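Local coordinates for protein RAP1B (Serratia marcescens, PDB 4AX2) that probably acts as a self-resistance (immunity) protein that protects Serratia marcescens from a toxin secreted by its own type VI secretion system, at residues L46-D51 with K81-I86; L42-A47 with A66-M71. All coordinates share one frame; numbering follows the deposited sequence. Where two conformers were deposited one is given.

Helix 33-49 supplies the first segment of both contacts, and Leu46 and Ala47 belong to both. The chain leaves it, turns back through helix 55-67 and reaches 66-71, where contact 2 closes the shorter loop. It then continues into helix 75-89, and contact 1 closes a longer loop at 81-86. The loops interleave: contact 1 starts inside the span of contact 2 and ends beyond it. Helix 33-49 is thus tied to the two helices that follow it. The contact centres lie about 10 Å apart. They meet at Arg44: its NH1 lies 3.0 Å from Asn83 OD1, a probable hydrogen bond, and its CB packs on Ile86 CD1. Both contacts also touch the second subunit.

Contact 1: L46-D51 with K81-I86; sequences LAQVSD and KINVLI
Gln48 is the residue of 46-51 that reaches helix 75-89, where it meets Ile86 and Asn83. The CA atoms of Gln48 and Ile86 are 8.9 Å apart. The glutamine side chain spans about half of this gap, and Ile86 meets it from the other side. Gln48 CG stands beside the backbone N and the chain then runs straight out (chi2 179°), which carries the amide to the second helix. There OE1 sits 3.4 Å from the methyl CG2 of Ile86. This is a van der Waals contact of oxygen with carbon, and the two side chains cross obliquely. Ile86 presents CG2 because this branch is anti to its backbone N, while CG1 lies beside that N. At the other corner of the amide, Gln48 NE2 comes to 4.2 Å from Asn83 ND2, a contact without a direct bond. The oxygen of that asparagine, OD1, is hydrogen-bonded to Arg44 NH1. A water lies 2.9 Å from Gln48 OE1 and 2.8 Å from Asn83 O, placed to donate to each. It has further acceptors in reach, so these bonds may not all form at once. Gln48 OE1 also accepts a hydrogen bond from Lys90, just past the end of helix 75-89. Further on, Ser50 OG turns back to Leu46 O at 2.8 Å, with the donor 20° out of the carbonyl plane. Asp51 forms a salt bridge with Lys54 of the second subunit. Across the contact, then, the two helices of this all-helical fold share no direct hydrogen bond. One amide oxygen against an isoleucine methyl, with water and Lys90 also at that oxygen, makes a small, partly polar joint.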
loop_
_atom_site.group_PDB
_atom_site.type_symbol
_atom_site.label_atom_id
_atom_site.label_comp_id
_atom_site.label_asym_id
_atom_site.label_seq_id
_atom_site.Cartn_x
_atom_site.Cartn_y
_atom_site.Cartn_z
ATOM N N LEU A 46 -5.518 2.442 5.997
ATOM C CA LEU A 46 -4.434 3.187 6.633
ATOM C C LEU A 46 -4.974 4.379 7.429
ATOM O O LEU A 46 -4.516 4.627 8.532
ATOM C CB LEU A 46 -3.417 3.649 5.589
ATOM C CG LEU A 46 -2.648 2.517 4.904
ATOM C CD1 LEU A 46 -1.821 3.029 3.711
ATOM C CD2 LEU A 46 -1.753 1.824 5.925
ATOM N N ALA A 47 -5.949 5.095 6.868
ATOM C CA ALA A 47 -6.640 6.180 7.606
ATOM C C ALA A 47 -7.272 5.695 8.904
ATOM O O ALA A 47 -7.194 6.378 9.940
ATOM C CB ALA A 47 -7.697 6.834 6.725
ATOM N N GLN A 48 -7.890 4.516 8.870
ATOM C CA GLN A 48 -8.622 3.995 10.033
ATOM C C GLN A 48 -7.729 3.438 11.125
ATOM O O GLN A 48 -8.090 3.481 12.297
ATOM C CB GLN A 48 -9.663 2.950 9.599
ATOM C CG GLN A 48 -10.787 3.557 8.778
ATOM C CD GLN A 48 -11.813 2.541 8.320
ATOM O OE1 GLN A 48 -11.817 1.401 8.793
ATOM N NE2 GLN A 48 -12.712 2.956 7.412
ATOM N N VAL A 49 -6.547 2.962 10.769
ATOM C CA VAL A 49 -5.629 2.387 11.767
ATOM C C VAL A 49 -4.644 3.384 12.352
ATOM O O VAL A 49 -3.825 3.022 13.208
ATOM C CB VAL A 49 -4.880 1.156 11.226
ATOM C CG1 VAL A 49 -5.875 0.092 10.787
ATOM C CG2 VAL A 49 -3.918 1.550 10.109
ATOM N N SER A 50 -4.713 4.631 11.897
ATOM C CA SER A 50 -3.847 5.680 12.391
ATOM C C SER A 50 -4.747 6.623 13.193
ATOM O O SER A 50 -5.944 6.373 13.337
ATOM C CB SER A 50 -3.104 6.380 11.234
ATOM O OG SER A 50 -3.969 6.760 10.193
ATOM N N ASP A 51 -4.192 7.689 13.718
ATOM C CA ASP A 51 -4.956 8.549 14.660
ATOM C C ASP A 51 -5.951 9.376 13.853
ATOM O O ASP A 51 -5.509 10.205 13.065
ATOM C CB ASP A 51 -3.995 9.507 15.375
ATOM C CG ASP A 51 -3.633 9.073 16.777
ATOM O OD1 ASP A 51 -2.880 8.085 16.940
ATOM O OD2 ASP A 51 -4.064 9.771 17.722
ATOM N N LYS A 81 -19.656 -1.821 1.635
ATOM C CA LYS A 81 -19.096 -3.126 1.290
ATOM C C LYS A 81 -17.571 -3.112 1.508
ATOM O O LYS A 81 -17.029 -4.014 2.160
ATOM C CB LYS A 81 -19.468 -3.540 -0.139
ATOM C CG LYS A 81 -20.891 -4.079 -0.255
ATOM C CD LYS A 81 -21.164 -4.759 -1.590
ATOM C CE LYS A 81 -22.518 -5.467 -1.617
ATOM N NZ LYS A 81 -22.517 -6.782 -0.896
ATOM N N ILE A 82 -16.894 -2.082 0.995
ATOM C CA ILE A 82 -15.447 -1.892 1.252
ATOM C C ILE A 82 -15.150 -1.750 2.741
ATOM O O ILE A 82 -14.227 -2.345 3.254
ATOM C CB ILE A 82 -14.904 -0.660 0.499
ATOM C CG1 ILE A 82 -14.813 -0.955 -1.001
ATOM C CG2 ILE A 82 -13.525 -0.228 1.026
ATOM C CD1 ILE A 82 -13.768 -2.020 -1.345
ATOM N N ASN A 83 -15.966 -0.965 3.445
ATOM C CA ASN A 83 -15.696 -0.690 4.843
ATOM C C ASN A 83 -15.893 -1.910 5.717
ATOM O O ASN A 83 -15.104 -2.148 6.601
ATOM C CB ASN A 83 -16.492 0.516 5.339
ATOM C CG ASN A 83 -15.915 1.821 4.840
ATOM O OD1 ASN A 83 -15.039 1.834 3.972
ATOM N ND2 ASN A 83 -16.407 2.932 5.381
ATOM N N VAL A 84 -16.938 -2.693 5.457
ATOM C CA VAL A 84 -17.103 -3.967 6.166
ATOM C C VAL A 84 -15.861 -4.884 5.949
ATOM O O VAL A 84 -15.345 -5.473 6.899
ATOM C CB VAL A 84 -18.400 -4.684 5.759
ATOM C CG1 VAL A 84 -18.401 -6.114 6.272
ATOM C CG2 VAL A 84 -19.643 -3.940 6.295
ATOM N N LEU A 85 -15.394 -4.985 4.713
ATOM C CA LEU A 85 -14.194 -5.799 4.428
ATOM C C LEU A 85 -12.955 -5.272 5.164
ATOM O O LEU A 85 -12.242 -6.046 5.808
ATOM C CB LEU A 85 -13.965 -5.922 2.924
ATOM C CG LEU A 85 -12.830 -6.874 2.531
ATOM C CD1 LEU A 85 -13.099 -8.283 3.057
ATOM C CD2 LEU A 85 -12.662 -6.832 1.020
ATOM N N ILE A 86 -12.743 -3.953 5.154
ATOM C CA ILE A 86 -11.640 -3.352 5.918
ATOM C C ILE A 86 -11.744 -3.781 7.377
ATOM O O ILE A 86 -10.756 -4.173 8.000
ATOM C CB ILE A 86 -11.637 -1.804 5.828
ATOM C CG1 ILE A 86 -11.263 -1.341 4.408
ATOM C CG2 ILE A 86 -10.702 -1.203 6.882
ATOM C CD1 ILE A 86 -11.538 0.132 4.117
HETATM O O HOH W 1 -14.105 0.316 7.468
#

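Contact 2: L42-A47 with A66-M71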
loop_
_atom_site.group_PDB
_atom_site.type_symbol
_atom_site.label_atom_id
_atom_site.label_comp_id
_atom_site.label_asym_id
_atom_site.label_seq_id
_atom_site.Cartn_x
_atom_site.Cartn_y
_atom_site.Cartn_z
ATOM N N LEU A 42 -6.962 0.227 0.527
ATOM C CA LEU A 42 -5.694 0.343 1.271
ATOM C C LEU A 42 -5.589 1.709 1.967
ATOM O O LEU A 42 -5.305 1.789 3.166
ATOM C CB LEU A 42 -4.529 0.129 0.294
ATOM C CG LEU A 42 -3.114 0.327 0.864
ATOM C CD1 LEU A 42 -2.884 -0.499 2.131
ATOM C CD2 LEU A 42 -2.075 -0.004 -0.187
ATOM N N SER A 43 -5.823 2.783 1.213
ATOM C CA SER A 43 -5.694 4.132 1.756
ATOM C C SER A 43 -6.648 4.347 2.930
ATOM O O SER A 43 -6.270 4.902 3.952
ATOM C CB SER A 43 -5.947 5.194 0.667
ATOM O OG SER A 43 -5.040 5.068 -0.412
ATOM N N ARG A 44 -7.885 3.900 2.787
ATOM C CA ARG A 44 -8.852 4.038 3.880
ATOM C C ARG A 44 -8.525 3.152 5.080
ATOM O O ARG A 44 -8.692 3.561 6.209
ATOM C CB ARG A 44 -10.275 3.786 3.376
ATOM C CG ARG A 44 -11.318 4.061 4.449
ATOM C CD ARG A 44 -12.722 4.018 3.910
ATOM N NE ARG A 44 -12.969 5.064 2.927
ATOM C CZ ARG A 44 -13.909 4.998 1.991
ATOM N NH1 ARG A 44 -14.716 3.933 1.900
ATOM N NH2 ARG A 44 -14.067 6.019 1.162
ATOM N N CYS A 45 -8.005 1.952 4.840
ATOM C CA CYS A 45 -7.547 1.101 5.932
ATOM C C CYS A 45 -6.467 1.849 6.718
ATOM O O CYS A 45 -6.516 1.922 7.951
ATOM C CB CYS A 45 -7.012 -0.225 5.377
ATOM S SG CYS A 45 -6.568 -1.449 6.613
ATOM N N LEU A 46 -5.518 2.442 5.997
ATOM C CA LEU A 46 -4.434 3.187 6.633
ATOM C C LEU A 46 -4.974 4.379 7.429
ATOM O O LEU A 46 -4.516 4.627 8.532
ATOM C CB LEU A 46 -3.417 3.649 5.589
ATOM C CG LEU A 46 -2.648 2.517 4.904
ATOM C CD1 LEU A 46 -1.821 3.029 3.711
ATOM C CD2 LEU A 46 -1.753 1.824 5.925
ATOM N N ALA A 47 -5.949 5.095 6.868
ATOM C CA ALA A 47 -6.640 6.180 7.606
ATOM C C ALA A 47 -7.272 5.695 8.904
ATOM O O ALA A 47 -7.194 6.378 9.940
ATOM C CB ALA A 47 -7.697 6.834 6.725
ATOM N N ALA A 66 -10.553 10.520 -2.905
ATOM C CA ALA A 66 -10.204 11.091 -4.201
ATOM C C ALA A 66 -10.139 10.024 -5.296
ATOM O O ALA A 66 -10.327 10.341 -6.473
ATOM C CB ALA A 66 -8.869 11.856 -4.104
ATOM N N MET A 67 -9.894 8.773 -4.919
ATOM C CA MET A 67 -9.815 7.676 -5.898
ATOM C C MET A 67 -11.123 7.512 -6.660
ATOM O O MET A 67 -11.125 7.075 -7.811
ATOM C CB MET A 67 -9.489 6.316 -5.248
ATOM C CG MET A 67 -8.126 6.196 -4.556
ATOM S SD MET A 67 -6.800 6.412 -5.745
ATOM C CE MET A 67 -5.354 6.372 -4.658
ATOM N N ARG A 68 -12.241 7.786 -5.995
ATOM C CA ARG A 68 -13.538 7.550 -6.612
ATOM C C ARG A 68 -13.737 8.381 -7.890
ATOM O O ARG A 68 -14.519 7.992 -8.750
ATOM C CB ARG A 68 -14.652 7.837 -5.620
ATOM C CG ARG A 68 -14.581 6.965 -4.366
ATOM C CD ARG A 68 -15.673 7.297 -3.377
ATOM N NE ARG A 68 -15.650 8.707 -2.991
ATOM C CZ ARG A 68 -16.029 9.172 -1.809
ATOM N NH1 ARG A 68 -16.464 8.345 -0.867
ATOM N NH2 ARG A 68 -15.978 10.471 -1.568
ATOM N N GLU A 69 -13.037 9.508 -8.020
ATOM C CA GLU A 69 -13.175 10.345 -9.219
ATOM C C GLU A 69 -12.677 9.603 -10.474
ATOM O O GLU A 69 -13.112 9.915 -11.572
ATOM C CB GLU A 69 -12.440 11.690 -9.046
ATOM C CG GLU A 69 -12.620 12.650 -10.219
ATOM C CD GLU A 69 -12.191 14.093 -9.952
ATOM O OE1 GLU A 69 -11.504 14.353 -8.944
ATOM O OE2 GLU A 69 -12.534 14.981 -10.776
ATOM N N TRP A 70 -11.812 8.601 -10.306
ATOM C CA TRP A 70 -11.101 8.007 -11.442
ATOM C C TRP A 70 -11.580 6.632 -11.805
ATOM O O TRP A 70 -10.896 5.910 -12.537
ATOM C CB TRP A 70 -9.589 8.037 -11.181
ATOM C CG TRP A 70 -9.209 9.403 -10.680
ATOM C CD1 TRP A 70 -8.756 9.761 -9.409
ATOM C CD2 TRP A 70 -9.359 10.662 -11.407
ATOM N NE1 TRP A 70 -8.567 11.118 -9.328
ATOM C CE2 TRP A 70 -8.930 11.719 -10.496
ATOM C CE3 TRP A 70 -9.770 11.002 -12.691
ATOM C CZ2 TRP A 70 -8.919 13.049 -10.877
ATOM C CZ3 TRP A 70 -9.765 12.355 -13.066
ATOM C CH2 TRP A 70 -9.351 13.352 -12.176
ATOM N N MET A 71 -12.762 6.273 -11.317
ATOM C CA MET A 71 -13.389 4.994 -11.646
ATOM C C MET A 71 -14.907 5.055 -11.562
ATOM O O MET A 71 -15.458 5.789 -10.742
ATOM C CB MET A 71 -12.890 3.916 -10.671
ATOM C CG MET A 71 -13.024 4.312 -9.207
ATOM S SD MET A 71 -12.756 2.856 -8.171
ATOM C CE MET A 71 -12.739 3.646 -6.549
#
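This is a sparse, mixed side-chain contact near the centre of the chain. It joins helix 33-49 to the last residues of helix 55-67 and the 3-10 turn at 68-69. Ser43 and Met67 face each other, with CA atoms 9.4 Å apart. The methyl CE of Met67 comes to 4.5 Å from Ser43 OG, a loose approach to a hydroxyl that is hydrogen-bonded to Glu39 O. The two helices form an antiparallel helical hairpin in a helical bundle, with Ala47 on Ala60 near the turn and Ser43 on Ala64 farther along, and the Cys45-Cys111 disulfide ties the hairpin to helix 107-116. At the next residue of each segment, two arginines meet. Arg44 NH2 and Arg68 NH1 are 3.9 Å apart, and Arg68 NH1 arrives at the edge of the Arg44 guanidinium, near its plane. The two planes are 64° apart. Both chains bend at chi3 (-64° in Arg44, -56° in Arg68), and they cross at about a right angle. The like charges probably repel to some degree. Arg44 NH2 is held by a hydrogen bond to Asn65 OD1, while its NH1 is hydrogen-bonded to Asn83 OD1, with Asp79 as a long, weak ion pair. Leu112 of the second subunit packs on both Ser43 and Met67.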